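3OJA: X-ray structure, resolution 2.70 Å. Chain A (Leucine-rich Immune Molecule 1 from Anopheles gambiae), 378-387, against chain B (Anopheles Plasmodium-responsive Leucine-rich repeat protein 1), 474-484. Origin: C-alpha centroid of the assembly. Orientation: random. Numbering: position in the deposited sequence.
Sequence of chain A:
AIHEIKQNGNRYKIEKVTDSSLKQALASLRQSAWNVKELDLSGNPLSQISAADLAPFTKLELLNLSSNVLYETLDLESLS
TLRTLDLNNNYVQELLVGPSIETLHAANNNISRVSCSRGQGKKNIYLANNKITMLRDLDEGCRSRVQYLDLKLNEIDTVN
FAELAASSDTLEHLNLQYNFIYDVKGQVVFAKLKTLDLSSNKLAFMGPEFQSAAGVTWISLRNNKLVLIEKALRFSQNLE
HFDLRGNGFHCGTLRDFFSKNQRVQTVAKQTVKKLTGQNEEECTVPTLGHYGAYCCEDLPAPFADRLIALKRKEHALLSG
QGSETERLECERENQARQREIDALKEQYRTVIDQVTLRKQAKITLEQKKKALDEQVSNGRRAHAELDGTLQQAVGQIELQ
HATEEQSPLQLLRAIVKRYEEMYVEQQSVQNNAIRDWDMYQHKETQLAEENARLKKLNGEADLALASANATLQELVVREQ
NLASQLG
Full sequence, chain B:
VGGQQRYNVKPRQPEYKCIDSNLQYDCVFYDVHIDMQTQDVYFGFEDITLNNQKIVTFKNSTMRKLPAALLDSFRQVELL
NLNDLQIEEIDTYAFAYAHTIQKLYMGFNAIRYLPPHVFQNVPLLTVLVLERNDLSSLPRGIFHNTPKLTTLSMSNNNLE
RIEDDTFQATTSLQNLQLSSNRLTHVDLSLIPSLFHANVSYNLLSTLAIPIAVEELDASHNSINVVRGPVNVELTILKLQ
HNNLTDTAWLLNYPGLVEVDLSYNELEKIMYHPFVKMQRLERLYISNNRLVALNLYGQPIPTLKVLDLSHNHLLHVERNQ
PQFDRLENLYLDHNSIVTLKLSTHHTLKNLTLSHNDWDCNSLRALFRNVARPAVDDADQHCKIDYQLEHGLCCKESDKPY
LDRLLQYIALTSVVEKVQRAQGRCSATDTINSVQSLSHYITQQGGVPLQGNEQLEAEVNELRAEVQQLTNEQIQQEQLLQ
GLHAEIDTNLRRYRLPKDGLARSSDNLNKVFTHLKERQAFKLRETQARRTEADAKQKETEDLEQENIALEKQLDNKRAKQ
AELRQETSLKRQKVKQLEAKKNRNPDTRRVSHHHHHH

Chain A (378-387) NGRRAHAELD
Chain B (474-484) QQEQLLQGLHA

Both stretches are helical, each part of a longer helix, and they run nearly parallel: N-to-C directions differ by 22° and the axes approach to 10.6 Å. Register is set by G379(A) CA to Q475(B) CA, 6.8 Å, and H383(A) CA to L479(B) CA, 8.0 Å, one helical turn further on. Chain A keeps regular i to i+4 hydrogen bonds, such as H383(A) N to G379(A) O, 2.9 Å. Chain B departs from this at L479(B), phi/psi -104/6, where the bond from L479(B) N to Q475(B) O is weak at 3.4 Å and Q480(B) N turns to Q477(B) O, 3.1 Å. No hydrogen bond joins the two stretches, which bury 328 Å² together. Q475(B), chi1 -126° and chi2 t, reaches across the bare surface of G379(A), its NE2 3.1 Å from G379(A) C; an ideal CB on this glycine would clash with Q475(B) OE1, 2.2 Å away. H383(A), chi1 t and chi2 32°, leaves its backbone sideways, yet its ring comes nearer, ND1 lying 3.2 Å from L479(B) CD1. L386(A) and L479(B), both m,t, point toward the opposing helix, their CD1 atoms 4.3 Å apart. L386(A) CD1 also packs tightly against L482(B) CD2, 3.3 Å, with L482(B) in t,p; all three leucines are buried.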

# COMPACT_ATOMS: atom_id res chain seq x y z
N ASN A 378 -6.53 -24.03 20.52
CA ASN A 378 -6.77 -22.91 19.63
C ASN A 378 -5.81 -23.00 18.46
O ASN A 378 -6.17 -22.68 17.34
CB ASN A 378 -6.61 -21.57 20.35
CG ASN A 378 -7.78 -21.29 21.31
OD1 ASN A 378 -8.86 -21.88 21.16
ND2 ASN A 378 -7.55 -20.42 22.34
N GLY A 379 -4.60 -23.49 18.77
CA GLY A 379 -3.52 -23.61 17.82
C GLY A 379 -3.91 -24.58 16.74
O GLY A 379 -3.82 -24.30 15.58
N ARG A 380 -4.35 -25.74 17.18
CA ARG A 380 -4.82 -26.79 16.30
C ARG A 380 -5.97 -26.27 15.42
O ARG A 380 -6.09 -26.57 14.24
CB ARG A 380 -5.23 -28.01 17.18
CG ARG A 380 -5.56 -29.28 16.43
CD ARG A 380 -6.09 -30.40 17.30
NE ARG A 380 -5.63 -31.71 16.79
CZ ARG A 380 -5.96 -32.22 15.59
NH1 ARG A 380 -6.76 -31.55 14.75
NH2 ARG A 380 -5.49 -33.42 15.22
N ARG A 381 -6.82 -25.45 15.97
CA ARG A 381 -7.91 -24.96 15.16
C ARG A 381 -7.39 -23.96 14.11
O ARG A 381 -7.76 -24.04 12.96
CB ARG A 381 -9.01 -24.36 16.02
CG ARG A 381 -10.08 -23.71 15.25
CD ARG A 381 -11.12 -23.20 16.16
NE ARG A 381 -11.87 -24.24 16.87
CZ ARG A 381 -12.73 -25.11 16.32
NH1 ARG A 381 -12.94 -25.12 14.98
NH2 ARG A 381 -13.37 -25.98 17.14
N ALA A 382 -6.50 -23.07 14.49
CA ALA A 382 -5.99 -22.09 13.54
C ALA A 382 -5.31 -22.85 12.43
O ALA A 382 -5.49 -22.56 11.24
CB ALA A 382 -5.05 -21.16 14.21
N HIS A 383 -4.53 -23.86 12.79
CA HIS A 383 -3.88 -24.69 11.79
C HIS A 383 -4.87 -25.36 10.74
O HIS A 383 -4.72 -25.24 9.53
CB HIS A 383 -3.06 -25.72 12.52
CG HIS A 383 -2.05 -26.44 11.65
ND1 HIS A 383 -1.43 -25.84 10.59
CD2 HIS A 383 -1.54 -27.69 11.74
CE1 HIS A 383 -0.60 -26.70 10.02
NE2 HIS A 383 -0.64 -27.82 10.71
N ALA A 384 -5.87 -26.08 11.20
CA ALA A 384 -6.82 -26.61 10.25
C ALA A 384 -7.52 -25.48 9.43
O ALA A 384 -7.76 -25.64 8.22
CB ALA A 384 -7.84 -27.51 10.97
N GLU A 385 -7.89 -24.37 10.05
CA GLU A 385 -8.43 -23.29 9.22
C GLU A 385 -7.48 -22.84 8.02
O GLU A 385 -7.92 -22.65 6.90
CB GLU A 385 -8.80 -22.13 10.11
CG GLU A 385 -9.94 -22.43 10.94
CD GLU A 385 -10.11 -21.43 12.02
OE1 GLU A 385 -9.27 -20.50 12.08
OE2 GLU A 385 -11.08 -21.58 12.82
N LEU A 386 -6.18 -22.70 8.27
CA LEU A 386 -5.25 -22.37 7.24
C LEU A 386 -5.21 -23.44 6.17
O LEU A 386 -5.38 -23.10 5.01
CB LEU A 386 -3.84 -22.15 7.80
CG LEU A 386 -3.73 -20.90 8.68
CD1 LEU A 386 -2.33 -20.76 9.23
CD2 LEU A 386 -4.14 -19.66 7.91
N ASP A 387 -4.97 -24.70 6.54
CA ASP A 387 -4.98 -25.81 5.61
C ASP A 387 -6.28 -25.79 4.79
O ASP A 387 -6.24 -25.99 3.59
CB ASP A 387 -4.80 -27.17 6.33
CG ASP A 387 -3.32 -27.43 6.79
OD1 ASP A 387 -2.44 -26.72 6.31
OD2 ASP A 387 -3.02 -28.30 7.64
N GLN B 474 6.28 -25.52 19.72
CA GLN B 474 6.40 -26.20 18.43
C GLN B 474 5.32 -25.74 17.48
O GLN B 474 5.59 -25.51 16.32
CB GLN B 474 6.32 -27.72 18.57
CG GLN B 474 7.30 -28.48 17.66
CD GLN B 474 8.79 -28.11 17.92
OE1 GLN B 474 9.18 -27.78 19.07
NE2 GLN B 474 9.63 -28.14 16.85
N GLN B 475 4.09 -25.60 17.95
CA GLN B 475 3.02 -25.16 17.08
C GLN B 475 3.37 -23.79 16.48
O GLN B 475 3.12 -23.59 15.32
CB GLN B 475 1.70 -25.12 17.84
CG GLN B 475 0.55 -25.89 17.21
CD GLN B 475 -0.74 -25.98 18.14
OE1 GLN B 475 -0.79 -25.49 19.29
NE2 GLN B 475 -1.77 -26.64 17.62
N GLU B 476 3.94 -22.85 17.24
CA GLU B 476 4.26 -21.51 16.71
C GLU B 476 5.41 -21.58 15.70
O GLU B 476 5.39 -20.87 14.70
CB GLU B 476 4.68 -20.49 17.79
CG GLU B 476 3.91 -20.47 19.13
CD GLU B 476 3.11 -19.18 19.42
OE1 GLU B 476 3.41 -18.08 18.85
OE2 GLU B 476 2.17 -19.29 20.25
N GLN B 477 6.42 -22.40 16.00
CA GLN B 477 7.60 -22.52 15.15
C GLN B 477 7.20 -23.09 13.80
O GLN B 477 7.60 -22.59 12.74
CB GLN B 477 8.68 -23.41 15.79
CG GLN B 477 9.27 -22.88 17.08
CD GLN B 477 10.44 -23.75 17.62
OE1 GLN B 477 10.53 -24.99 17.37
NE2 GLN B 477 11.35 -23.11 18.35
N LEU B 478 6.40 -24.15 13.86
CA LEU B 478 6.00 -24.90 12.67
C LEU B 478 5.26 -24.00 11.69
O LEU B 478 5.41 -24.20 10.46
CB LEU B 478 5.09 -26.07 13.04
CG LEU B 478 4.39 -26.67 11.83
CD1 LEU B 478 5.44 -27.09 10.82
CD2 LEU B 478 3.46 -27.84 12.15
N LEU B 479 4.46 -23.04 12.19
CA LEU B 479 3.68 -22.19 11.29
C LEU B 479 4.29 -20.81 11.18
O LEU B 479 3.74 -19.97 10.52
CB LEU B 479 2.21 -22.10 11.69
CG LEU B 479 1.46 -23.43 11.55
CD1 LEU B 479 -0.02 -23.30 11.90
CD2 LEU B 479 1.64 -24.06 10.17
N GLN B 480 5.47 -20.61 11.76
CA GLN B 480 6.12 -19.30 11.72
C GLN B 480 6.36 -18.79 10.30
O GLN B 480 5.71 -17.83 9.84
CB GLN B 480 7.46 -19.37 12.43
CG GLN B 480 8.00 -18.04 12.87
CD GLN B 480 8.73 -18.16 14.20
OE1 GLN B 480 9.86 -18.65 14.24
NE2 GLN B 480 8.09 -17.72 15.30
N GLY B 481 7.30 -19.43 9.60
CA GLY B 481 7.70 -18.99 8.29
C GLY B 481 6.50 -18.65 7.43
O GLY B 481 6.66 -17.87 6.49
N LEU B 482 5.33 -19.22 7.75
CA LEU B 482 4.06 -18.96 7.03
C LEU B 482 3.47 -17.61 7.41
O LEU B 482 3.08 -16.84 6.54
CB LEU B 482 3.01 -20.02 7.35
CG LEU B 482 1.60 -19.83 6.72
CD1 LEU B 482 1.66 -20.20 5.25
CD2 LEU B 482 0.45 -20.61 7.41
N HIS B 483 3.35 -17.34 8.69
CA HIS B 483 2.90 -16.04 9.14
C HIS B 483 3.81 -14.90 8.63
O HIS B 483 3.33 -13.84 8.23
CB HIS B 483 2.74 -16.05 10.66
CG HIS B 483 1.64 -16.97 11.14
ND1 HIS B 483 1.89 -18.11 11.88
CD2 HIS B 483 0.30 -16.92 10.98
CE1 HIS B 483 0.76 -18.73 12.14
NE2 HIS B 483 -0.23 -18.03 11.60
N ALA B 484 5.12 -15.13 8.57
CA ALA B 484 5.98 -14.13 7.96
C ALA B 484 5.46 -13.80 6.51
O ALA B 484 5.20 -12.62 6.13
CB ALA B 484 7.39 -14.63 7.90